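Local atomic coordinates of Cas13d (uncultured Ruminococcus sp, PDB entry 6IV9), a protein that binds CRISPR RNA as an RNA-guided ribonuclease, its two HEPN domains dictating both crRNA maturation and target cleavage. Residues Thr188-Ala193 against Thr506-Gly511; Met210-Ala215 against Lys235-Lys240; Leu254-Leu259 against Phe584-Thr589; Glu260-Lys265 against Glu271-Arg276; Ala579-Phe584 against Ile597-Ile602. The protein carries 2 engineered substitutions. One frame throughout, in Å; residues are numbered along the deposited sequence.

How the interactions relate
Interaction 1 is the buried, wholly apolar member of the set, near the centre of the chain, whereas interaction 2 is a surface contact built on a ring-amide stack. Interactions 3, 4 and 5 are partly buried. Interactions 3 and 5 share F584 and helix 581-591, one face using a phenol-carboxylate bond and the other aliphatic packing backed by charge. The connection between helices 232-251 and 267-291 supplies one side of interactions 3 and 4, joined through L259 and Y273. F257 of interaction 3 also meets F508 of interaction 1, and V191 of interaction 1 touches M210 of interaction 2, so the contacts form a connected network.

Interaction 1 (Thr188-Ala193 against Thr506-Gly511); sequences TNIVYA and TYFLDG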
# COMPACT_ATOMS: atom_id res chain seq x y z
N THR A 188 4.00 2.01 -11.04
CA THR A 188 4.30 3.39 -11.46
C THR A 188 5.31 3.99 -10.48
O THR A 188 6.27 4.57 -10.92
CB THR A 188 3.03 4.23 -11.55
OG1 THR A 188 2.22 3.72 -12.60
CG2 THR A 188 3.33 5.69 -11.82
N ASN A 189 5.08 3.81 -9.20
CA ASN A 189 6.01 4.36 -8.18
C ASN A 189 7.39 3.71 -8.29
O ASN A 189 8.36 4.41 -8.19
CB ASN A 189 5.44 4.18 -6.77
CG ASN A 189 4.25 5.07 -6.51
OD1 ASN A 189 3.94 5.92 -7.31
ND2 ASN A 189 3.59 4.87 -5.40
N ILE A 190 7.44 2.40 -8.44
CA ILE A 190 8.76 1.69 -8.51
C ILE A 190 9.55 2.15 -9.74
O ILE A 190 10.70 2.43 -9.62
CB ILE A 190 8.55 0.17 -8.51
CG1 ILE A 190 7.91 -0.33 -7.22
CG2 ILE A 190 9.87 -0.52 -8.82
CD1 ILE A 190 7.50 -1.77 -7.25
N VAL A 191 8.89 2.25 -10.88
CA VAL A 191 9.61 2.68 -12.11
C VAL A 191 10.15 4.10 -11.89
O VAL A 191 11.25 4.37 -12.31
CB VAL A 191 8.68 2.61 -13.33
CG1 VAL A 191 9.29 3.28 -14.54
CG2 VAL A 191 8.30 1.18 -13.65
N TYR A 192 9.36 4.96 -11.29
CA TYR A 192 9.84 6.34 -11.03
C TYR A 192 11.03 6.30 -10.09
O TYR A 192 12.00 6.96 -10.33
CB TYR A 192 8.72 7.19 -10.43
CG TYR A 192 9.21 8.47 -9.82
CD1 TYR A 192 9.64 9.53 -10.60
CD2 TYR A 192 9.29 8.60 -8.45
CE1 TYR A 192 10.11 10.70 -10.03
CE2 TYR A 192 9.75 9.77 -7.87
CZ TYR A 192 10.17 10.81 -8.66
OH TYR A 192 10.61 11.95 -8.06
N ALA A 193 10.96 5.50 -9.04
CA ALA A 193 12.06 5.42 -8.06
C ALA A 193 13.34 4.93 -8.75
O ALA A 193 14.38 5.50 -8.51
CB ALA A 193 11.67 4.50 -6.95
N THR A 506 8.36 -6.30 -3.05
CA THR A 506 8.49 -5.65 -1.71
C THR A 506 9.88 -5.08 -1.47
O THR A 506 10.01 -4.23 -0.63
CB THR A 506 7.98 -6.53 -0.57
OG1 THR A 506 8.94 -7.55 -0.34
CG2 THR A 506 6.60 -7.08 -0.82
N TYR A 507 10.88 -5.51 -2.22
CA TYR A 507 12.25 -4.97 -2.08
C TYR A 507 12.25 -3.47 -2.36
O TYR A 507 13.04 -2.76 -1.81
CB TYR A 507 13.18 -5.63 -3.09
CG TYR A 507 13.91 -6.82 -2.54
CD1 TYR A 507 13.28 -8.03 -2.35
CD2 TYR A 507 15.24 -6.72 -2.17
CE1 TYR A 507 13.95 -9.11 -1.83
CE2 TYR A 507 15.92 -7.79 -1.65
CZ TYR A 507 15.28 -9.00 -1.48
OH TYR A 507 15.98 -10.04 -0.97
N PHE A 508 11.38 -3.04 -3.26
CA PHE A 508 11.33 -1.64 -3.71
C PHE A 508 10.37 -0.80 -2.86
O PHE A 508 10.28 0.37 -3.11
CB PHE A 508 10.89 -1.61 -5.17
CG PHE A 508 11.77 -2.43 -6.08
CD1 PHE A 508 13.08 -2.06 -6.31
CD2 PHE A 508 11.30 -3.57 -6.69
CE1 PHE A 508 13.90 -2.82 -7.13
CE2 PHE A 508 12.12 -4.32 -7.51
CZ PHE A 508 13.41 -3.94 -7.74
N LEU A 509 9.77 -1.40 -1.84
CA LEU A 509 8.70 -0.70 -1.09
C LEU A 509 9.03 -0.50 0.39
O LEU A 509 9.72 -1.29 0.97
CB LEU A 509 7.42 -1.52 -1.20
CG LEU A 509 6.91 -1.80 -2.61
CD1 LEU A 509 5.64 -2.60 -2.57
CD2 LEU A 509 6.70 -0.51 -3.37
N ASP A 510 8.46 0.56 0.93
CA ASP A 510 8.50 0.94 2.36
C ASP A 510 7.48 0.05 3.11
O ASP A 510 6.59 -0.47 2.46
CB ASP A 510 8.17 2.43 2.43
CG ASP A 510 8.14 3.06 3.80
OD1 ASP A 510 9.21 3.41 4.30
OD2 ASP A 510 7.06 3.12 4.37
N GLY A 511 7.56 -0.01 4.42
CA GLY A 511 6.64 -0.86 5.18
C GLY A 511 5.19 -0.47 4.94
O GLY A 511 4.37 -1.35 4.85
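I190 of helix 168-197 carries one whole side of this buried contact, its branched side chain set against F508 and L509 in the connection between helices 497-505 and 511-535. Aliphatic packing makes the first group. CG1 of I190 lies 3.8 Å from CB of F508 and 4.0 Å from CD2 of L509, so one methylene serves two successive residues. CD1 of I190 continues along the same surface, 4.0 Å from CB of F508. The one aromatic interaction is a CH-pi contact made by the other branch: CG2 of I190 sits 4.3 Å from the ring centroid of F508, 29° off the normal and displaced toward CG. With CG1 set opposite the carbonyl carbon (chi1 -64°), CG2 is directed to the ring while CG1 meets CB and the leucine methyl. No hydrogen bond crosses. With an alanine here, the F508 ring and the L509 methyl would probably lose their common apolar partner and a gap would open between helix and turn. V284 of helix 267-291 packs on I190 and M280 on F508, L509 rests on I514 and L517 of helix 511-535, and K637 of helix 630-638 binds the carbonyl of F508.

Interaction 2 (Met210-Ala215 against Lys235-Lys240); sequences MGYLSA and KGNIKK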
# COMPACT_ATOMS: atom_id res chain seq x y z
N MET A 210 13.42 1.50 -18.18
CA MET A 210 12.48 0.40 -17.86
C MET A 210 11.60 -0.02 -19.04
O MET A 210 11.26 -1.17 -19.11
CB MET A 210 11.62 0.71 -16.64
CG MET A 210 12.44 1.01 -15.41
SD MET A 210 13.06 -0.43 -14.59
CE MET A 210 11.54 -1.31 -14.24
N GLY A 211 11.24 0.92 -19.91
CA GLY A 211 10.35 0.64 -21.05
C GLY A 211 10.91 -0.34 -22.06
O GLY A 211 10.12 -1.00 -22.71
N TYR A 212 12.23 -0.38 -22.24
CA TYR A 212 12.85 -1.26 -23.26
C TYR A 212 13.21 -2.63 -22.70
O TYR A 212 13.76 -3.42 -23.44
CB TYR A 212 14.09 -0.60 -23.87
CG TYR A 212 13.82 0.55 -24.79
CD1 TYR A 212 12.68 0.58 -25.57
CD2 TYR A 212 14.70 1.61 -24.89
CE1 TYR A 212 12.41 1.64 -26.42
CE2 TYR A 212 14.45 2.68 -25.73
CZ TYR A 212 13.30 2.69 -26.50
OH TYR A 212 13.07 3.75 -27.33
N LEU A 213 12.98 -2.86 -21.41
CA LEU A 213 13.25 -4.19 -20.82
C LEU A 213 12.13 -5.14 -21.21
O LEU A 213 11.04 -4.68 -21.45
CB LEU A 213 13.32 -4.08 -19.30
CG LEU A 213 14.45 -3.23 -18.73
CD1 LEU A 213 14.35 -3.15 -17.23
CD2 LEU A 213 15.80 -3.78 -19.13
N SER A 214 12.44 -6.41 -21.31
CA SER A 214 11.35 -7.37 -21.55
C SER A 214 11.68 -8.63 -20.78
O SER A 214 12.80 -9.12 -20.92
CB SER A 214 11.18 -7.65 -23.00
OG SER A 214 10.26 -8.69 -23.17
N ALA A 215 10.68 -9.21 -20.11
CA ALA A 215 10.85 -10.47 -19.35
C ALA A 215 11.01 -11.63 -20.33
O ALA A 215 11.28 -12.71 -19.89
CB ALA A 215 9.70 -10.69 -18.41
N LYS A 235 17.58 -4.42 -31.15
CA LYS A 235 18.96 -4.54 -30.61
C LYS A 235 19.39 -3.18 -30.06
O LYS A 235 19.90 -3.14 -28.96
CB LYS A 235 19.90 -5.05 -31.70
CG LYS A 235 19.80 -6.54 -31.97
CD LYS A 235 20.81 -7.02 -32.98
CE LYS A 235 20.67 -8.50 -33.27
NZ LYS A 235 21.76 -8.99 -34.14
N GLY A 236 19.14 -2.11 -30.78
CA GLY A 236 19.54 -0.78 -30.29
C GLY A 236 18.79 -0.42 -29.03
O GLY A 236 19.39 0.20 -28.16
N ASN A 237 17.52 -0.79 -28.95
CA ASN A 237 16.67 -0.50 -27.78
C ASN A 237 17.26 -1.21 -26.56
O ASN A 237 17.36 -0.61 -25.52
CB ASN A 237 15.24 -0.98 -28.02
CG ASN A 237 14.45 0.00 -28.84
OD1 ASN A 237 14.88 1.12 -29.07
ND2 ASN A 237 13.28 -0.41 -29.29
N ILE A 238 17.65 -2.47 -26.73
CA ILE A 238 18.24 -3.24 -25.61
C ILE A 238 19.53 -2.55 -25.17
O ILE A 238 19.73 -2.42 -23.98
CB ILE A 238 18.46 -4.70 -26.02
CG1 ILE A 238 17.12 -5.41 -26.25
CG2 ILE A 238 19.30 -5.40 -24.98
CD1 ILE A 238 17.25 -6.77 -26.83
N LYS A 239 20.35 -2.08 -26.11
CA LYS A 239 21.62 -1.41 -25.76
C LYS A 239 21.36 -0.14 -24.96
O LYS A 239 22.11 0.14 -24.07
CB LYS A 239 22.42 -1.10 -27.02
CG LYS A 239 22.93 -2.33 -27.75
CD LYS A 239 24.42 -2.32 -27.96
CE LYS A 239 24.84 -3.11 -29.17
NZ LYS A 239 23.70 -3.27 -30.10
N LYS A 240 20.31 0.60 -25.31
CA LYS A 240 19.99 1.82 -24.56
C LYS A 240 19.68 1.45 -23.11
O LYS A 240 20.13 2.14 -22.23
CB LYS A 240 18.76 2.50 -25.16
CG LYS A 240 18.97 3.15 -26.52
CD LYS A 240 17.94 4.23 -26.75
CE LYS A 240 17.85 4.72 -28.18
NZ LYS A 240 17.40 6.13 -28.23
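Y212 stacks its ring on the flat amide of N237, offset so that the amide lies toward the ring's rim. CB of Y212 lies 3.7 Å from the backbone O of N237. With CG anti to the carbonyl carbon (chi1 -72°), the ring is turned to N237. CG meets both the carbonyl O and CB of N237, and this CB stands over the ring face 3.9 Å from the Y212 centroid and 14° off the normal, a CH-pi contact. CD1 and CD2 part company: CD2 of Y212 comes 3.5 Å from the N237 carbonyl O, while CD1 is covered by the side-chain amide. Further out, CE1 is 3.6 Å from ND2 of N237, and CE2 meets the aliphatic CD of K240 at 4.0 Å. CZ then lies 3.4 Å from OD1 of N237, the amide plane being only 10° from that of the ring. OH, at the tip, is 3.6 Å from the same OD1 without a hydrogen bond. OD1 has a weak bond from K233. The contact lies at the surface and brings the stretch after helix 168-197 against helix 232-251, while L213 packs on Y278 and L281 of helix 267-291 and M210 on V191 of helix 168-197.

Interaction 3 (Leu254-Leu259 against Phe584-Thr589); sequences LGYFGL and FRDALT
Y256 projects from a 3-10 turn to D586 on the α-helix 581-591, a single tyrosine-carboxylate hydrogen bond joining parts of the chain more than 300 residues apart. In the 3-10 turn, the carbonyl O of L254 is gripped twice, the two donors coming from opposite faces of its plane: F257 N lies 3.1 Å from L254 O, and L259 N lies 3.2 Å from L254 O. G255 adds the next turn bond, its O accepting from the N of G258. Y256 then leaves toward the helix, and its ring also touches F632 and I636 of helix 630-638. Its OH donates to OD2 of D586 over 2.6 Å, with CE2 of the ring 3.4 Å from the same oxygen. F257 turns instead to F508, ring edge to face. At G258 the backbone takes a positive phi of 85°, where a side chain would collide with the preceding carbonyl O; L259 follows, resting on Y507. On the helix, the second carboxylate oxygen of D586, OD1, forms a salt bridge with R253, which would be expected to favour the ionised acid. The phenol is taken by the anti lone pair of OD2, the one facing away from OD1, and ring and carboxylate are nearly coplanar, their planes 20° apart.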
# COMPACT_ATOMS: atom_id res chain seq x y z
N LEU A 254 21.23 0.96 -5.25
CA LEU A 254 20.42 -0.27 -5.14
C LEU A 254 20.49 -0.83 -3.71
O LEU A 254 19.59 -1.53 -3.30
CB LEU A 254 20.84 -1.31 -6.18
CG LEU A 254 20.24 -1.10 -7.56
CD1 LEU A 254 20.79 -2.10 -8.56
CD2 LEU A 254 18.72 -1.18 -7.52
N GLY A 255 21.51 -0.44 -2.97
CA GLY A 255 21.71 -0.86 -1.58
C GLY A 255 20.60 -0.36 -0.69
O GLY A 255 20.35 -0.95 0.35
N TYR A 256 19.93 0.70 -1.12
CA TYR A 256 18.82 1.30 -0.35
C TYR A 256 17.69 0.28 -0.23
O TYR A 256 17.04 0.24 0.80
CB TYR A 256 18.36 2.59 -1.03
CG TYR A 256 19.21 3.79 -0.71
CD1 TYR A 256 19.62 4.06 0.58
CD2 TYR A 256 19.60 4.66 -1.70
CE1 TYR A 256 20.38 5.17 0.89
CE2 TYR A 256 20.37 5.77 -1.42
CZ TYR A 256 20.76 6.03 -0.12
OH TYR A 256 21.50 7.12 0.16
N PHE A 257 17.53 -0.53 -1.27
CA PHE A 257 16.45 -1.54 -1.39
C PHE A 257 16.88 -2.88 -0.81
O PHE A 257 16.13 -3.81 -0.90
CB PHE A 257 16.18 -1.81 -2.86
CG PHE A 257 15.58 -0.66 -3.63
CD1 PHE A 257 14.63 0.15 -3.06
CD2 PHE A 257 15.94 -0.44 -4.93
CE1 PHE A 257 14.06 1.18 -3.78
CE2 PHE A 257 15.38 0.59 -5.66
CZ PHE A 257 14.44 1.40 -5.08
N GLY A 258 18.07 -2.96 -0.24
CA GLY A 258 18.53 -4.27 0.24
C GLY A 258 19.19 -5.06 -0.88
O GLY A 258 19.39 -6.22 -0.67
N LEU A 259 19.39 -4.44 -2.04
CA LEU A 259 20.10 -5.07 -3.18
C LEU A 259 21.57 -4.63 -3.19
O LEU A 259 21.95 -3.86 -4.04
CB LEU A 259 19.41 -4.70 -4.49
CG LEU A 259 18.02 -5.28 -4.63
CD1 LEU A 259 17.39 -4.81 -5.91
CD2 LEU A 259 18.08 -6.79 -4.57
N PHE A 584 26.58 8.23 1.96
CA PHE A 584 27.11 9.28 2.86
C PHE A 584 26.90 10.64 2.22
O PHE A 584 26.54 11.56 2.90
CB PHE A 584 28.57 9.00 3.23
CG PHE A 584 28.71 7.86 4.20
CD1 PHE A 584 28.23 7.97 5.49
CD2 PHE A 584 29.28 6.67 3.82
CE1 PHE A 584 28.33 6.92 6.37
CE2 PHE A 584 29.39 5.62 4.71
CZ PHE A 584 28.92 5.75 5.98
N ARG A 585 27.12 10.73 0.92
CA ARG A 585 26.87 12.03 0.25
C ARG A 585 25.38 12.36 0.36
O ARG A 585 25.07 13.49 0.63
CB ARG A 585 27.31 12.00 -1.21
CG ARG A 585 26.86 13.22 -1.98
CD ARG A 585 27.31 13.26 -3.42
NE ARG A 585 28.74 13.48 -3.54
CZ ARG A 585 29.32 14.66 -3.53
NH1 ARG A 585 28.61 15.76 -3.44
NH2 ARG A 585 30.63 14.75 -3.60
N ASP A 586 24.50 11.37 0.18
CA ASP A 586 23.05 11.62 0.28
C ASP A 586 22.73 12.12 1.69
O ASP A 586 22.02 13.08 1.80
CB ASP A 586 22.25 10.35 -0.04
CG ASP A 586 22.19 9.98 -1.51
OD1 ASP A 586 22.46 10.84 -2.34
OD2 ASP A 586 21.90 8.83 -1.79
N ALA A 587 23.28 11.48 2.71
CA ALA A 587 22.99 11.87 4.11
C ALA A 587 23.51 13.28 4.43
O ALA A 587 22.76 14.07 4.95
CB ALA A 587 23.55 10.85 5.05
N LEU A 588 24.76 13.58 4.09
CA LEU A 588 25.29 14.93 4.38
C LEU A 588 24.50 15.99 3.61
O LEU A 588 24.22 17.00 4.17
CB LEU A 588 26.77 14.97 4.01
CG LEU A 588 27.72 14.57 5.13
CD1 LEU A 588 27.38 13.22 5.69
CD2 LEU A 588 29.16 14.61 4.66
N THR A 589 24.17 15.73 2.35
CA THR A 589 23.42 16.68 1.50
C THR A 589 22.02 16.95 2.06
O THR A 589 21.60 18.07 2.06
CB THR A 589 23.34 16.16 0.06
OG1 THR A 589 24.65 15.89 -0.40
CG2 THR A 589 22.65 17.11 -0.88

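Interaction 4 (Glu260-Lys265 against Glu271-Arg276); sequences EEPKTK and EAYKKR
Y273 of helix 267-291 presents its ring to the backbone of E260 and E261 and the ring of P262, and this is the tight half of the contact. CA of E261 stands over the ring centre, 3.7 Å from the centroid of Y273 and 11° off the normal, a CH-pi contact made by the main chain; CB of E261 touches CE2 of Y273 at 3.8 Å. At the CB end of Y273, CD of P262 packs 3.7 Å from CB of Y273 and, on the same side of the ring, the carbonyl O of E260 comes to CE1 of Y273 at 3.3 Å. The ring reaches the loop because its CG is trans to the backbone N (chi1 162°), and its OH is tied down by L259 O. On the looser side only the carboxylate ends of E260 and E261 lead off, to the backbone N of S578 and to K252, E261 having also a long ion pair to K265. The arrangement is a connection between two successive helices, folded back over an aromatic residue of the helix that follows.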
# COMPACT_ATOMS: atom_id res chain seq x y z
N GLU A 260 22.32 -5.16 -2.26
CA GLU A 260 23.76 -4.89 -2.09
C GLU A 260 24.58 -5.65 -3.13
O GLU A 260 24.41 -6.83 -3.23
CB GLU A 260 24.09 -5.48 -0.73
CG GLU A 260 25.54 -5.37 -0.34
CD GLU A 260 25.63 -4.84 1.07
OE1 GLU A 260 25.98 -5.61 1.97
OE2 GLU A 260 25.29 -3.67 1.25
N GLU A 261 25.51 -4.99 -3.80
CA GLU A 261 26.44 -5.69 -4.72
C GLU A 261 27.36 -6.56 -3.86
O GLU A 261 27.55 -6.25 -2.71
CB GLU A 261 27.24 -4.72 -5.58
CG GLU A 261 28.29 -3.96 -4.80
CD GLU A 261 29.15 -2.93 -5.52
OE1 GLU A 261 28.89 -2.64 -6.67
OE2 GLU A 261 30.08 -2.43 -4.89
N PRO A 262 27.95 -7.66 -4.38
CA PRO A 262 28.83 -8.50 -3.59
C PRO A 262 30.09 -7.77 -3.10
O PRO A 262 30.48 -6.83 -3.70
CB PRO A 262 29.27 -9.59 -4.58
CG PRO A 262 28.19 -9.61 -5.60
CD PRO A 262 27.76 -8.17 -5.72
N LYS A 263 30.61 -8.20 -1.95
CA LYS A 263 31.84 -7.61 -1.38
C LYS A 263 33.04 -7.93 -2.29
O LYS A 263 33.87 -7.07 -2.48
CB LYS A 263 32.03 -8.08 0.05
CG LYS A 263 31.87 -6.99 1.10
CD LYS A 263 30.67 -7.15 2.01
CE LYS A 263 29.73 -5.97 1.97
NZ LYS A 263 30.08 -5.03 0.89
N THR A 264 33.11 -9.15 -2.81
CA THR A 264 34.21 -9.58 -3.71
C THR A 264 34.03 -8.95 -5.10
O THR A 264 32.92 -8.61 -5.44
CB THR A 264 34.25 -11.10 -3.81
OG1 THR A 264 32.96 -11.53 -4.24
CG2 THR A 264 34.56 -11.75 -2.49
N LYS A 265 35.13 -8.81 -5.84
CA LYS A 265 35.09 -8.26 -7.22
C LYS A 265 35.17 -9.41 -8.23
O LYS A 265 35.34 -9.16 -9.41
CB LYS A 265 36.16 -7.20 -7.40
CG LYS A 265 36.06 -6.06 -6.40
CD LYS A 265 34.83 -5.25 -6.60
CE LYS A 265 34.67 -4.19 -5.54
NZ LYS A 265 33.68 -3.18 -5.97
N GLU A 271 28.37 -11.15 -11.87
CA GLU A 271 27.37 -11.50 -12.90
C GLU A 271 26.13 -12.12 -12.25
O GLU A 271 25.06 -11.87 -12.73
CB GLU A 271 27.99 -12.35 -14.00
CG GLU A 271 28.84 -11.52 -14.94
CD GLU A 271 28.12 -11.05 -16.19
OE1 GLU A 271 28.00 -11.85 -17.14
OE2 GLU A 271 27.68 -9.89 -16.21
N ALA A 272 26.30 -12.95 -11.23
CA ALA A 272 25.12 -13.56 -10.60
C ALA A 272 24.25 -12.45 -9.98
O ALA A 272 23.05 -12.48 -10.16
CB ALA A 272 25.55 -14.56 -9.58
N TYR A 273 24.88 -11.48 -9.32
CA TYR A 273 24.12 -10.36 -8.71
C TYR A 273 23.43 -9.54 -9.79
O TYR A 273 22.25 -9.32 -9.68
CB TYR A 273 25.06 -9.49 -7.88
CG TYR A 273 24.53 -8.13 -7.56
CD1 TYR A 273 23.58 -7.95 -6.58
CD2 TYR A 273 24.96 -7.01 -8.24
CE1 TYR A 273 23.07 -6.71 -6.27
CE2 TYR A 273 24.46 -5.76 -7.96
CZ TYR A 273 23.52 -5.60 -6.96
OH TYR A 273 23.02 -4.38 -6.68
N LYS A 274 24.14 -9.18 -10.85
CA LYS A 274 23.55 -8.36 -11.94
C LYS A 274 22.37 -9.08 -12.59
O LYS A 274 21.40 -8.44 -12.89
CB LYS A 274 24.62 -8.02 -12.97
CG LYS A 274 25.78 -7.19 -12.45
CD LYS A 274 26.51 -6.51 -13.58
CE LYS A 274 27.97 -6.86 -13.68
NZ LYS A 274 28.57 -6.30 -14.90
N LYS A 275 22.50 -10.38 -12.78
CA LYS A 275 21.42 -11.18 -13.41
C LYS A 275 20.16 -11.12 -12.54
O LYS A 275 19.09 -10.94 -13.07
CB LYS A 275 21.93 -12.62 -13.55
CG LYS A 275 21.00 -13.58 -14.25
CD LYS A 275 21.58 -14.95 -14.38
CE LYS A 275 20.95 -15.75 -15.49
NZ LYS A 275 21.65 -17.04 -15.72
N ARG A 276 20.32 -11.24 -11.23
CA ARG A 276 19.17 -11.17 -10.29
C ARG A 276 18.52 -9.79 -10.38
O ARG A 276 17.33 -9.73 -10.45
CB ARG A 276 19.62 -11.46 -8.86
CG ARG A 276 20.01 -12.91 -8.62
CD ARG A 276 20.08 -13.25 -7.16
NE ARG A 276 21.11 -12.49 -6.50
CZ ARG A 276 22.35 -12.92 -6.30
NH1 ARG A 276 22.75 -14.06 -6.82
NH2 ARG A 276 23.17 -12.20 -5.57

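Interaction 5 (Ala579-Phe584 against Ile597-Ile602); sequences AKLTMF and ITDDRI
L581 and D599 meet where the first turns of two helices, 581-591 and 599-606, come together. Their CA atoms are 7.4 Å apart, and those of F584 and I602, three residues on in each segment, 7.5 Å. T598 caps the second helix, its OG1 accepting from R601 N at 3.1 Å. Between the helices L581 is a fork: with CG trans to the backbone N (chi1 173°), CD1 reaches CG2 of I602 at 3.6 Å and CD2 lies 3.5 Å from CB of D599. CG2 of I602 also approaches CB of F584, at 4.1 Å. An alanine in place of L581 would lose both methyls and is likely to leave I602 and the D599 methylene with a gap between the helices. The D599 carboxylate is not idle: OD1 makes a salt bridge to R585, which also binds the I597 carbonyl. The direct contact is therefore apolar and bondless, while charge beside it ties the N-terminal end of the second helix to the first.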
# COMPACT_ATOMS: atom_id res chain seq x y z
N ALA A 579 27.11 0.80 4.13
CA ALA A 579 26.96 2.16 3.58
C ALA A 579 28.10 2.46 2.60
O ALA A 579 29.24 2.22 2.93
CB ALA A 579 26.87 3.18 4.67
N LYS A 580 27.72 2.96 1.44
CA LYS A 580 28.65 3.34 0.37
C LYS A 580 28.85 4.84 0.39
O LYS A 580 28.02 5.54 0.94
CB LYS A 580 28.01 2.96 -0.96
CG LYS A 580 27.67 1.49 -1.09
CD LYS A 580 28.86 0.69 -1.50
CE LYS A 580 28.49 -0.65 -2.07
NZ LYS A 580 28.24 -1.63 -1.00
N LEU A 581 29.85 5.32 -0.35
CA LEU A 581 30.13 6.77 -0.38
C LEU A 581 28.90 7.52 -0.88
O LEU A 581 28.63 8.58 -0.37
CB LEU A 581 31.31 7.04 -1.30
CG LEU A 581 31.57 8.53 -1.54
CD1 LEU A 581 31.76 9.26 -0.23
CD2 LEU A 581 32.77 8.73 -2.43
N THR A 582 28.17 6.94 -1.82
CA THR A 582 26.99 7.64 -2.38
C THR A 582 25.98 7.90 -1.27
O THR A 582 25.38 8.94 -1.27
CB THR A 582 26.33 6.80 -3.48
OG1 THR A 582 27.22 6.78 -4.59
CG2 THR A 582 25.01 7.38 -3.93
N MET A 583 25.79 6.93 -0.40
CA MET A 583 24.82 7.08 0.71
C MET A 583 25.29 8.18 1.67
O MET A 583 24.46 8.93 2.13
CB MET A 583 24.66 5.75 1.44
CG MET A 583 24.05 4.72 0.54
SD MET A 583 24.10 3.11 1.26
CE MET A 583 23.37 2.19 -0.09
N PHE A 584 26.58 8.23 1.96
CA PHE A 584 27.11 9.28 2.86
C PHE A 584 26.90 10.64 2.22
O PHE A 584 26.54 11.56 2.90
CB PHE A 584 28.57 9.00 3.23
CG PHE A 584 28.71 7.86 4.20
CD1 PHE A 584 28.23 7.97 5.49
CD2 PHE A 584 29.28 6.67 3.82
CE1 PHE A 584 28.33 6.92 6.37
CE2 PHE A 584 29.39 5.62 4.71
CZ PHE A 584 28.92 5.75 5.98
N ILE A 597 31.08 20.18 -2.43
CA ILE A 597 31.96 19.25 -1.67
C ILE A 597 32.30 18.06 -2.58
O ILE A 597 31.41 17.56 -3.26
CB ILE A 597 31.25 18.81 -0.39
CG1 ILE A 597 32.15 17.93 0.47
CG2 ILE A 597 29.94 18.12 -0.72
CD1 ILE A 597 31.69 17.80 1.89
N THR A 598 33.56 17.66 -2.58
CA THR A 598 34.04 16.53 -3.42
C THR A 598 33.87 15.21 -2.68
O THR A 598 33.80 15.21 -1.47
CB THR A 598 35.52 16.72 -3.79
OG1 THR A 598 36.30 16.59 -2.61
CG2 THR A 598 35.81 18.07 -4.40
N ASP A 599 33.89 14.11 -3.42
CA ASP A 599 33.79 12.75 -2.83
C ASP A 599 34.98 12.54 -1.89
O ASP A 599 34.81 11.97 -0.83
CB ASP A 599 33.79 11.68 -3.92
CG ASP A 599 32.52 11.63 -4.75
OD1 ASP A 599 31.59 12.36 -4.43
OD2 ASP A 599 32.49 10.85 -5.72
N ASP A 600 36.16 13.01 -2.29
CA ASP A 600 37.36 12.84 -1.44
C ASP A 600 37.15 13.59 -0.12
O ASP A 600 37.54 13.09 0.91
CB ASP A 600 38.64 13.18 -2.20
CG ASP A 600 39.03 12.17 -3.27
OD1 ASP A 600 38.67 10.99 -3.14
OD2 ASP A 600 39.70 12.57 -4.22
N ARG A 601 36.54 14.77 -0.16
CA ARG A 601 36.30 15.54 1.08
C ARG A 601 35.35 14.78 2.01
O ARG A 601 35.56 14.82 3.20
CB ARG A 601 35.75 16.93 0.74
CG ARG A 601 35.57 17.81 1.96
CD ARG A 601 36.76 17.84 2.88
NE ARG A 601 36.54 18.80 3.93
CZ ARG A 601 37.01 18.71 5.15
NH1 ARG A 601 38.00 17.89 5.42
NH2 ARG A 601 36.51 19.45 6.12
N ILE A 602 34.32 14.15 1.46
CA ILE A 602 33.36 13.38 2.30
C ILE A 602 34.12 12.23 2.94
O ILE A 602 33.97 12.01 4.12
CB ILE A 602 32.18 12.87 1.46
CG1 ILE A 602 31.29 14.02 1.00
CG2 ILE A 602 31.40 11.83 2.22
CD1 ILE A 602 30.34 13.65 -0.08